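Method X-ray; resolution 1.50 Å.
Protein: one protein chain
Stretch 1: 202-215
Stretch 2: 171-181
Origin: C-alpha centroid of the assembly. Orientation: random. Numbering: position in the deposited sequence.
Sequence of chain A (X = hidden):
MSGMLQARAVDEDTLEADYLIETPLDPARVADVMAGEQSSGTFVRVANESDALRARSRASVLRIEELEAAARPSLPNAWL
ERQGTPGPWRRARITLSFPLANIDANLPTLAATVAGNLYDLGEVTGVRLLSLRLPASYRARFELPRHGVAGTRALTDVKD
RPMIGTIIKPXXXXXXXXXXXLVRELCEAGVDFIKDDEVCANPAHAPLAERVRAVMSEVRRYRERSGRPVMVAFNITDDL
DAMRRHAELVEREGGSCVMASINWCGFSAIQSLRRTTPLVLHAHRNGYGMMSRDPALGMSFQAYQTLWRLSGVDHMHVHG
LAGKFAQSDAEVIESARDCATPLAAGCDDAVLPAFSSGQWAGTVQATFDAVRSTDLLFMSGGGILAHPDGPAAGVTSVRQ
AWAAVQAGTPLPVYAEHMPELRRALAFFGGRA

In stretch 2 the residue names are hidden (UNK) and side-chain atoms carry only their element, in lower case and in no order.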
# COMPACT_ATOMS: atom_id res chain seq x y z
N ASN A 202 -5.50 16.18 10.16
CA ASN A 202 -4.94 17.34 10.85
C ASN A 202 -4.99 18.58 9.94
O ASN A 202 -3.96 19.22 9.69
CB ASN A 202 -3.52 17.04 11.30
CG ASN A 202 -2.98 18.07 12.29
OD1 ASN A 202 -3.74 18.75 13.00
ND2 ASN A 202 -1.66 18.18 12.35
N PRO A 203 -6.18 18.92 9.42
CA PRO A 203 -6.29 20.06 8.51
C PRO A 203 -6.04 21.37 9.23
O PRO A 203 -6.26 21.46 10.43
CB PRO A 203 -7.75 19.99 8.06
CG PRO A 203 -8.47 19.41 9.26
CD PRO A 203 -7.50 18.41 9.85
N ALA A 204 -5.62 22.40 8.50
CA ALA A 204 -5.49 23.73 9.08
C ALA A 204 -6.85 24.24 9.60
O ALA A 204 -6.91 24.99 10.58
CB ALA A 204 -4.89 24.70 8.07
N HIS A 205 -7.94 23.80 8.96
CA HIS A 205 -9.28 24.24 9.34
C HIS A 205 -9.67 23.84 10.76
O HIS A 205 -10.40 24.55 11.45
CB HIS A 205 -10.31 23.68 8.36
CG HIS A 205 -10.00 23.97 6.93
ND1 HIS A 205 -9.86 22.99 5.97
CD2 HIS A 205 -9.80 25.15 6.29
CE1 HIS A 205 -9.60 23.55 4.81
NE2 HIS A 205 -9.55 24.86 4.97
N ALA A 206 -9.20 22.67 11.17
CA ALA A 206 -9.57 22.10 12.45
C ALA A 206 -8.49 21.12 12.87
O ALA A 206 -8.68 19.91 12.79
CB ALA A 206 -10.92 21.40 12.35
N PRO A 207 -7.34 21.65 13.31
CA PRO A 207 -6.20 20.80 13.67
C PRO A 207 -6.62 19.75 14.68
O PRO A 207 -7.47 19.99 15.54
CB PRO A 207 -5.21 21.79 14.29
CG PRO A 207 -5.55 23.09 13.64
CD PRO A 207 -7.04 23.08 13.50
N LEU A 208 -6.00 18.59 14.57
CA LEU A 208 -6.33 17.44 15.39
C LEU A 208 -6.47 17.81 16.86
O LEU A 208 -7.47 17.48 17.50
CB LEU A 208 -5.26 16.37 15.19
CG LEU A 208 -5.45 14.97 15.77
CD1 LEU A 208 -5.22 14.97 17.28
CD2 LEU A 208 -6.82 14.43 15.41
N ALA A 209 -5.48 18.52 17.40
CA ALA A 209 -5.50 18.86 18.82
C ALA A 209 -6.75 19.65 19.21
O ALA A 209 -7.47 19.25 20.13
CB ALA A 209 -4.24 19.61 19.20
N GLU A 210 -7.02 20.74 18.49
CA GLU A 210 -8.20 21.55 18.77
C GLU A 210 -9.49 20.77 18.56
O GLU A 210 -10.44 20.90 19.33
CB GLU A 210 -8.24 22.78 17.87
CG GLU A 210 -7.07 23.73 18.01
CD GLU A 210 -7.17 24.89 17.04
OE1 GLU A 210 -8.31 25.27 16.68
OE2 GLU A 210 -6.11 25.42 16.63
N ARG A 211 -9.54 19.97 17.50
CA ARG A 211 -10.74 19.23 17.17
C ARG A 211 -11.06 18.20 18.25
O ARG A 211 -12.21 18.07 18.67
CB ARG A 211 -10.60 18.56 15.80
CG ARG A 211 -11.90 18.00 15.25
CD ARG A 211 -11.76 17.57 13.80
NE ARG A 211 -11.14 16.25 13.64
CZ ARG A 211 -9.88 16.05 13.25
NH1 ARG A 211 -9.08 17.08 13.00
NH2 ARG A 211 -9.42 14.81 13.13
N VAL A 212 -10.05 17.46 18.71
CA VAL A 212 -10.26 16.46 19.75
C VAL A 212 -10.77 17.10 21.03
O VAL A 212 -11.73 16.63 21.63
CB VAL A 212 -8.98 15.64 20.04
CG1 VAL A 212 -9.17 14.78 21.29
CG2 VAL A 212 -8.61 14.77 18.84
N ARG A 213 -10.11 18.18 21.45
CA ARG A 213 -10.54 18.87 22.67
C ARG A 213 -11.97 19.41 22.58
O ARG A 213 -12.77 19.21 23.50
CB ARG A 213 -9.55 20.00 23.02
CG ARG A 213 -8.16 19.52 23.35
CD ARG A 213 -7.28 20.70 23.74
NE ARG A 213 -6.04 20.25 24.36
CZ ARG A 213 -4.87 20.19 23.72
NH1 ARG A 213 -4.79 20.55 22.45
NH2 ARG A 213 -3.78 19.78 24.36
N ALA A 214 -12.31 20.07 21.48
CA ALA A 214 -13.65 20.64 21.35
C ALA A 214 -14.72 19.56 21.25
O ALA A 214 -15.74 19.63 21.93
CB ALA A 214 -13.74 21.56 20.14
N VAL A 215 -14.47 18.56 20.42
CA VAL A 215 -15.43 17.48 20.25
C VAL A 215 -15.66 16.68 21.53
O VAL A 215 -16.80 16.38 21.89
CB VAL A 215 -15.02 16.54 19.09
CG1 VAL A 215 -15.88 15.28 19.09
CG2 VAL A 215 -15.13 17.26 17.75
N UNK A 171 -16.80 16.57 4.72
CA UNK A 171 -15.68 15.69 5.04
C UNK A 171 -14.55 16.42 5.72
O UNK A 171 -13.90 15.91 6.63
n UNK A 171 -15.94 13.93 1.78
c UNK A 171 -16.13 14.13 3.08
o UNK A 171 -17.06 13.62 3.70
c UNK A 171 -15.13 15.03 3.77
N UNK A 172 -14.28 17.63 5.24
CA UNK A 172 -13.21 18.46 5.77
C UNK A 172 -13.60 19.91 5.50
O UNK A 172 -14.29 20.19 4.52
c UNK A 172 -11.81 18.39 3.61
c UNK A 172 -11.84 18.09 5.13
c UNK A 172 -10.70 18.78 5.85
N UNK A 173 -13.18 20.82 6.36
CA UNK A 173 -13.46 22.23 6.14
C UNK A 173 -14.13 22.95 7.29
O UNK A 173 -14.02 24.17 7.42
N UNK A 174 -14.86 22.21 8.12
CA UNK A 174 -15.41 22.78 9.34
C UNK A 174 -14.31 23.18 10.30
O UNK A 174 -13.25 22.55 10.35
c UNK A 174 -18.51 22.50 8.98
c UNK A 174 -17.61 21.33 9.34
c UNK A 174 -18.35 20.33 10.22
c UNK A 174 -16.34 21.79 10.06
N UNK A 175 -14.56 24.22 11.09
CA UNK A 175 -13.65 24.56 12.17
C UNK A 175 -13.80 23.56 13.31
O UNK A 175 -14.73 22.74 13.32
c UNK A 175 -13.97 25.96 12.69
o UNK A 175 -15.20 25.95 13.38
N UNK A 176 -12.91 23.62 14.30
CA UNK A 176 -13.02 22.75 15.45
C UNK A 176 -14.34 22.98 16.17
O UNK A 176 -15.03 22.04 16.54
c UNK A 176 -11.84 22.93 16.41
N UNK A 177 -14.71 24.25 16.35
CA UNK A 177 -15.96 24.60 17.01
C UNK A 177 -17.16 24.10 16.22
O UNK A 177 -18.12 23.57 16.80
c UNK A 177 -16.05 26.12 17.23
N UNK A 178 -17.13 24.27 14.91
CA UNK A 178 -18.23 23.82 14.07
C UNK A 178 -18.37 22.30 14.12
O UNK A 178 -19.48 21.77 14.14
c UNK A 178 -18.28 25.81 12.44
o UNK A 178 -16.97 25.69 10.45
o UNK A 178 -18.44 27.31 10.60
c UNK A 178 -18.05 24.31 12.63
c UNK A 178 -17.87 26.30 11.07
N UNK A 179 -17.23 21.61 14.16
CA UNK A 179 -17.25 20.15 14.22
C UNK A 179 -17.88 19.69 15.53
O UNK A 179 -18.72 18.80 15.56
c UNK A 179 -15.86 18.05 14.11
o UNK A 179 -15.23 20.04 12.90
c UNK A 179 -15.83 19.58 14.12
N UNK A 180 -17.45 20.32 16.63
CA UNK A 180 -17.99 20.01 17.94
C UNK A 180 -19.50 20.24 18.03
O UNK A 180 -20.22 19.42 18.58
c UNK A 180 -17.26 20.82 19.02
N UNK A 181 -19.97 21.34 17.47
CA UNK A 181 -21.41 21.65 17.47
C UNK A 181 -22.17 20.58 16.70
O UNK A 181 -23.24 20.14 17.10
c UNK A 181 -21.66 23.03 16.87
O HOH W 1 -10.48 25.25 14.32

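Position 171 carries two side-chain carbons, the second bearing one oxygen and one nitrogen, a terminal amide; it lies out of reach of stretch 1 and is Asn-171. At 172 one carbon carries two more, a beta-branched aliphatic group, and one of its methyls packs on the ring of Pro-203. This is Val-172, with CG2 3.9 Å from Pro-203 CB; the same methyl lies at the edge of the His-205 ring.

Position 173 has no side-chain atoms, and its phi of 127° with psi of -26° would jam a CB against the preceding carbonyl oxygen. It is Gly-173, whose bare CA comes 3.7 Å from His-205 ND1. At 174 four carbons fork at the second, and CA-to-CB points away from stretch 1, leaving the backbone to make the contact: this is Leu-174, its O 3.3 Å from Ala-206 CB.

Position 175 bears one carbon and then one oxygen, a hydroxymethyl group just before a helix. It is Ser-175. Its OG accepts from the backbone N of position 178 at 3.0 Å, capping the helix, while its CA makes a CA-H...O contact of 3.3 Å with His-205 O, nearly straight at 168°.

At 176 a single carbon points toward stretch 1, its CB 3.9 Å from Glu-210 CB and 3.8 Å from Glu-210 O; this is Ala-176. At 177 a single carbon points away, and the residue is Ala-177. Position 178 has three carbons, the third carrying two oxygens: Glu-178. Its OE1 accepts from Ser-175 N at 2.9 Å, reciprocating the capping bond.

At 179 the first carbon carries one oxygen and one carbon, the branched hydroxyl side chain of Thr-179. Its OG1 donates to Ser-175 O at 2.8 Å, and its CG2 lies 3.8 Å from Val-215 CG2. One carbon at 180, its CB 3.5 Å from Ala-214 O and 3.8 Å from Ala-214 CB, gives Ala-180. The single carbon at 181 points away, out of contact, and belongs to Ala-181.

The contact joins two helices crossing at -33°, axes approaching to 8.3 Å, and the loops that lead into them, where Pro-203, His-205 and Ala-206 meet residues 172-175. Alanines at 176 and 180 face stretch 1 where the backbones come close: CA atoms of Arg-211 and Ala-176 are 4.5 Å apart, and those of Val-215 and Ala-180 4.3 Å. No direct hydrogen bond crosses the interface. Instead, a water accepts from Ala-176 N (2.9 Å from the water O) and donates to His-205 O and Glu-210 OE1 (3.0 and 3.2 Å from it), adding a polar link to an otherwise largely van der Waals contact.

Stretch 2 (171-181) NVGLSAAETAA
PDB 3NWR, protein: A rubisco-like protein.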